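Prepilin (Salmonella typhi, PDB 3FHV) is the type IVb pilin PilS, which interacts with the host chloride channel CFTR and probably assembles into the pili used for adhesion. Local coordinates at residues A[95-101]-A[146-150]; A[119-124]-A[134-139]. The contacts are given in a common frame with arbitrary orientation. Numbering follows the deposited sequence.

Contact 1: residues A[95-101]-A[146-150]; sequences KVPQSAC and GTNTL
Strand 88-96 runs out here into helix 98-111, and the beginning of strand 148-154 lies antiparallel to the end of strand 88-96. Lys95 adopts left-handed helical angles (phi/psi 54/40), Val96 returns to extended geometry, and Pro97 is the N-cap of the helix, whose first turn closes with Cys101 N to Pro97 O at 2.9 Å. Gly146, extended (-72/149), comes first on the partner segment. Its CA lies 3.7 Å from Pro97 CA, and a CB at this position would clash with Lys95 O. Water 1 bridges Gly146 N (2.8 Å) and Lys95 O (2.7 Å), while Gly146 CA and Lys95 O make a CA-H...O contact of 3.4 Å. The CA-to-CB bond of Thr147 points away from 95-101, and its hydroxyl bonds to Thr139. Asn148 pairs with Val96 as a hydrogen-bonded antiparallel pair, CA-CA 4.8 Å: Val96 N donates to Asn148 O (2.8 Å) and Asn148 N to Val96 O (3.1 Å). With chi1 m, the side chain of Asn148 adds a third bond, ND2 to Val96 O at 3.1 Å, and its OD1 accepts from Thr139 N; Cys101 SG, of the disulfide to Cys138, lies 3.6 Å from Asn148 CG. Thr149 OG1 reaches water 2 (2.9 Å), which accepts from Lys95 N at 3.0 Å. The CA-to-CB bond of Leu150 (m, t) points toward 95-101, with CD2 3.8 Å from Cys101 SG and CD1 4.4 Å from Val96 CG2. Lys95 and Val96 both opposing Asn148, with Lys95 left-handed, form a G1 beta bulge at the strand-to-helix corner of the pilin sheet.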
loop_
_atom_site.group_PDB
_atom_site.type_symbol
_atom_site.label_atom_id
_atom_site.label_comp_id
_atom_site.label_asym_id
_atom_site.label_seq_id
_atom_site.Cartn_x
_atom_site.Cartn_y
_atom_site.Cartn_z
ATOM N N LYS A 95 -6.938 12.061 -18.630
ATOM C CA LYS A 95 -6.654 11.420 -19.904
ATOM C C LYS A 95 -6.743 9.902 -19.855
ATOM O O LYS A 95 -5.933 9.195 -20.458
ATOM C CB LYS A 95 -5.267 11.857 -20.399
ATOM C CG LYS A 95 -5.129 13.379 -20.539
ATOM C CD LYS A 95 -3.838 13.757 -21.235
ATOM C CE LYS A 95 -3.874 15.189 -21.742
ATOM N NZ LYS A 95 -2.650 15.509 -22.541
ATOM N N VAL A 96 -7.737 9.402 -19.138
ATOM C CA VAL A 96 -7.937 7.966 -19.025
ATOM C C VAL A 96 -8.609 7.459 -20.294
ATOM O O VAL A 96 -9.616 8.021 -20.728
ATOM C CB VAL A 96 -8.836 7.632 -17.826
ATOM C CG1 VAL A 96 -9.001 6.121 -17.703
ATOM C CG2 VAL A 96 -8.257 8.245 -16.562
ATOM N N PRO A 97 -8.053 6.396 -20.909
ATOM C CA PRO A 97 -8.597 5.802 -22.142
ATOM C C PRO A 97 -9.988 5.243 -21.882
ATOM O O PRO A 97 -10.324 4.940 -20.742
ATOM C CB PRO A 97 -7.582 4.710 -22.478
ATOM C CG PRO A 97 -6.310 5.265 -21.937
ATOM C CD PRO A 97 -6.728 5.832 -20.600
ATOM N N GLN A 98 -10.777 5.081 -22.941
ATOM C CA GLN A 98 -12.159 4.618 -22.815
ATOM C C GLN A 98 -12.356 3.310 -22.059
ATOM O O GLN A 98 -13.159 3.245 -21.124
ATOM C CB GLN A 98 -12.800 4.518 -24.206
ATOM C CG GLN A 98 -14.321 4.699 -24.212
ATOM C CD GLN A 98 -15.090 3.445 -23.834
ATOM O OE1 GLN A 98 -16.289 3.503 -23.553
ATOM N NE2 GLN A 98 -14.413 2.306 -23.846
ATOM N N SER A 99 -11.632 2.270 -22.464
ATOM C CA SER A 99 -11.751 0.972 -21.819
ATOM C C SER A 99 -11.421 1.036 -20.330
ATOM O O SER A 99 -12.155 0.494 -19.501
ATOM C CB SER A 99 -10.832 -0.040 -22.504
ATOM O OG SER A 99 -10.903 -1.287 -21.845
ATOM N N ALA A 100 -10.316 1.699 -20.002
ATOM C CA ALA A 100 -9.883 1.832 -18.616
ATOM C C ALA A 100 -10.896 2.632 -17.807
ATOM O O ALA A 100 -11.170 2.310 -16.658
ATOM C CB ALA A 100 -8.518 2.503 -18.557
ATOM N N CYS A 101 -11.439 3.685 -18.407
ATOM C CA CYS A 101 -12.427 4.518 -17.735
ATOM C C CYS A 101 -13.620 3.675 -17.286
ATOM O O CYS A 101 -14.137 3.849 -16.186
ATOM C CB CYS A 101 -12.887 5.625 -18.682
ATOM S SG CYS A 101 -14.276 6.683 -18.153
ATOM N N GLY A 146 -6.263 9.114 -24.218
ATOM C CA GLY A 146 -7.515 9.037 -23.483
ATOM C C GLY A 146 -8.122 10.414 -23.306
ATOM O O GLY A 146 -7.394 11.399 -23.207
ATOM N N THR A 147 -9.451 10.488 -23.261
ATOM C CA THR A 147 -10.133 11.762 -23.114
ATOM C C THR A 147 -10.990 11.860 -21.854
ATOM O O THR A 147 -11.754 12.801 -21.707
ATOM C CB THR A 147 -11.047 12.049 -24.334
ATOM O OG1 THR A 147 -12.017 10.998 -24.478
ATOM C CG2 THR A 147 -10.215 12.146 -25.612
ATOM N N ASN A 148 -10.845 10.910 -20.934
ATOM C CA ASN A 148 -11.658 10.917 -19.724
ATOM C C ASN A 148 -10.979 11.403 -18.455
ATOM O O ASN A 148 -9.801 11.123 -18.214
ATOM C CB ASN A 148 -12.218 9.512 -19.477
ATOM C CG ASN A 148 -13.137 9.052 -20.587
ATOM O OD1 ASN A 148 -14.230 9.585 -20.757
ATOM N ND2 ASN A 148 -12.696 8.055 -21.356
ATOM N N THR A 149 -11.739 12.152 -17.656
ATOM C CA THR A 149 -11.278 12.646 -16.365
ATOM C C THR A 149 -12.161 11.954 -15.324
ATOM O O THR A 149 -13.380 12.076 -15.369
ATOM C CB THR A 149 -11.477 14.173 -16.217
ATOM O OG1 THR A 149 -10.734 14.853 -17.229
ATOM C CG2 THR A 149 -10.996 14.650 -14.841
ATOM N N LEU A 150 -11.546 11.224 -14.402
ATOM C CA LEU A 150 -12.288 10.535 -13.355
ATOM C C LEU A 150 -11.965 11.209 -12.034
ATOM O O LEU A 150 -10.822 11.606 -11.793
ATOM C CB LEU A 150 -11.889 9.050 -13.288
ATOM C CG LEU A 150 -12.245 8.135 -14.475
ATOM C CD1 LEU A 150 -11.715 6.715 -14.226
ATOM C CD2 LEU A 150 -13.750 8.102 -14.647
HETATM O O HOH W 1 -4.162 8.909 -22.415
HETATM O O HOH W 2 -8.806 14.268 -19.337
#

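Contact 2: residues A[119-124]-A[134-139]; sequences INGNNH and ASSECT
Glu137 lays its extended side chain (chi1 m, chi2 t) from the last turn of helix 131-137 across the hairpin 119-124, with OE1 3.7 Å from Ile119 CB and OE2 3.2 Å from Asn122 CB. The hairpin closes through a type II' turn from Ile119 to Asn122, Asn120 at 55/-127 and Gly121 at -88/22, held by Ile119 N to Asn122 O and Asn122 N to Ile119 O, both 2.9 Å. Asn122 (chi1 m) also sends ND2 back to Ile119 O at 3.0 Å. The backbones come nearest where Ile119 CA lies 6.5 Å from Glu137 CA. Ile119 (m, t) supplies the apolar part: CD1 is 4.2 Å from Ala134 CB, and CG2 is 4.0 Å from Cys138 SG. Water 3 links the two segments: it donates to Glu137 O (2.6 Å) and weakly accepts from Asn122 ND2 (3.1 Å). Cys138 N still bonds Ala134 O at 2.7 Å, but Cys138 itself leaves helical angles (-77/127), as does Thr139 (-91/155). The contact thus packs helix 131-137 against the hairpin of strands 116-119 and 122-124, the latter an edge strand of the sheet within this chain, with Ile119 also touching Cys101 and Ser105 of helix 98-111 and Leu150 of strand 148-154.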
loop_
_atom_site.group_PDB
_atom_site.type_symbol
_atom_site.label_atom_id
_atom_site.label_comp_id
_atom_site.label_asym_id
_atom_site.label_seq_id
_atom_site.Cartn_x
_atom_site.Cartn_y
_atom_site.Cartn_z
ATOM N N ILE A 119 -17.404 10.978 -13.725
ATOM C CA ILE A 119 -16.837 10.638 -15.028
ATOM C C ILE A 119 -17.110 11.871 -15.871
ATOM O O ILE A 119 -18.263 12.157 -16.208
ATOM C CB ILE A 119 -17.520 9.415 -15.663
ATOM C CG1 ILE A 119 -17.365 8.196 -14.752
ATOM C CG2 ILE A 119 -16.875 9.113 -17.032
ATOM C CD1 ILE A 119 -18.018 6.938 -15.298
ATOM N N ASN A 120 -16.050 12.610 -16.183
ATOM C CA ASN A 120 -16.172 13.841 -16.949
ATOM C C ASN A 120 -17.177 14.745 -16.219
ATOM O O ASN A 120 -17.027 14.973 -15.018
ATOM C CB ASN A 120 -16.600 13.495 -18.376
ATOM C CG ASN A 120 -15.560 12.627 -19.082
ATOM O OD1 ASN A 120 -15.884 11.666 -19.794
ATOM N ND2 ASN A 120 -14.298 12.968 -18.881
ATOM N N GLY A 121 -18.201 15.241 -16.905
ATOM C CA GLY A 121 -19.151 16.113 -16.224
ATOM C C GLY A 121 -20.305 15.393 -15.544
ATOM O O GLY A 121 -21.339 15.997 -15.288
ATOM N N ASN A 122 -20.132 14.115 -15.230
ATOM C CA ASN A 122 -21.194 13.335 -14.599
ATOM C C ASN A 122 -20.803 12.950 -13.180
ATOM O O ASN A 122 -19.921 12.120 -12.984
ATOM C CB ASN A 122 -21.460 12.084 -15.429
ATOM C CG ASN A 122 -21.802 12.413 -16.866
ATOM O OD1 ASN A 122 -22.911 12.838 -17.156
ATOM N ND2 ASN A 122 -20.842 12.234 -17.767
ATOM N N ASN A 123 -21.479 13.541 -12.200
ATOM C CA ASN A 123 -21.167 13.286 -10.799
ATOM C C ASN A 123 -22.128 12.333 -10.108
ATOM O O ASN A 123 -23.229 12.709 -9.703
ATOM C CB ASN A 123 -21.112 14.615 -10.042
ATOM C CG ASN A 123 -20.602 14.461 -8.626
ATOM O OD1 ASN A 123 -20.303 13.352 -8.172
ATOM N ND2 ASN A 123 -20.502 15.580 -7.913
ATOM N N HIS A 124 -21.699 11.082 -9.976
ATOM C CA HIS A 124 -22.504 10.055 -9.326
ATOM C C HIS A 124 -22.336 10.102 -7.811
ATOM O O HIS A 124 -21.628 9.281 -7.227
ATOM C CB HIS A 124 -22.132 8.667 -9.852
ATOM C CG HIS A 124 -22.292 8.521 -11.333
ATOM N ND1 HIS A 124 -21.254 8.723 -12.218
ATOM C CD2 HIS A 124 -23.369 8.191 -12.086
ATOM C CE1 HIS A 124 -21.685 8.524 -13.451
ATOM N NE2 HIS A 124 -22.965 8.201 -13.398
ATOM N N ALA A 134 -21.081 3.788 -17.275
ATOM C CA ALA A 134 -19.710 4.094 -17.659
ATOM C C ALA A 134 -19.493 4.030 -19.168
ATOM O O ALA A 134 -18.913 4.949 -19.752
ATOM C CB ALA A 134 -18.746 3.155 -16.945
ATOM N N SER A 135 -19.959 2.951 -19.796
ATOM C CA SER A 135 -19.800 2.781 -21.243
ATOM C C SER A 135 -20.288 4.007 -22.004
ATOM O O SER A 135 -19.704 4.415 -23.010
ATOM C CB SER A 135 -20.587 1.560 -21.733
ATOM O OG SER A 135 -20.095 0.366 -21.154
ATOM N N SER A 136 -21.366 4.599 -21.517
ATOM C CA SER A 136 -21.933 5.756 -22.178
ATOM C C SER A 136 -21.196 7.047 -21.836
ATOM O O SER A 136 -20.847 7.825 -22.729
ATOM C CB SER A 136 -23.420 5.863 -21.819
ATOM O OG SER A 136 -24.028 7.005 -22.402
ATOM N N GLU A 137 -20.940 7.273 -20.551
ATOM C CA GLU A 137 -20.265 8.492 -20.122
ATOM C C GLU A 137 -18.774 8.574 -20.436
ATOM O O GLU A 137 -18.236 9.664 -20.574
ATOM C CB GLU A 137 -20.483 8.715 -18.629
ATOM C CG GLU A 137 -21.944 8.854 -18.251
ATOM C CD GLU A 137 -22.121 9.095 -16.774
ATOM O OE1 GLU A 137 -21.152 8.837 -16.030
ATOM O OE2 GLU A 137 -23.217 9.523 -16.357
ATOM N N CYS A 138 -18.100 7.432 -20.529
ATOM C CA CYS A 138 -16.679 7.428 -20.859
ATOM C C CYS A 138 -16.592 7.676 -22.356
ATOM O O CYS A 138 -17.214 6.965 -23.132
ATOM C CB CYS A 138 -16.048 6.077 -20.538
ATOM S SG CYS A 138 -15.934 5.663 -18.764
ATOM N N THR A 139 -15.815 8.675 -22.756
ATOM C CA THR A 139 -15.691 9.029 -24.168
ATOM C C THR A 139 -14.561 8.323 -24.916
ATOM O O THR A 139 -13.566 7.903 -24.325
ATOM C CB THR A 139 -15.537 10.559 -24.324
ATOM O OG1 THR A 139 -14.525 11.035 -23.426
ATOM C CG2 THR A 139 -16.854 11.254 -24.002
HETATM O O HOH W 3 -19.501 11.935 -20.511
#

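The two contacts have centres about 10 Å apart on one side of the pilin domain, present here without the protein's N-terminal transmembrane segment. They share its antiparallel sheet, in which strand 148-154 lies between strands 88-96 and 116-119. Along the chain, 95-101 comes first, followed by 119-124 and 134-139, and 146-150 closes the series, so both segments of contact 2 fall between those of contact 1. The Cys101-Cys138 disulfide (SG-SG 2.0 Å) joins the start of helix 98-111 to the residue that follows helix 131-137. Together with the probable hydrogen bond between Asn148 and Thr139, it ties the chain between helix 98-111 and strand 148-154 to the sheet.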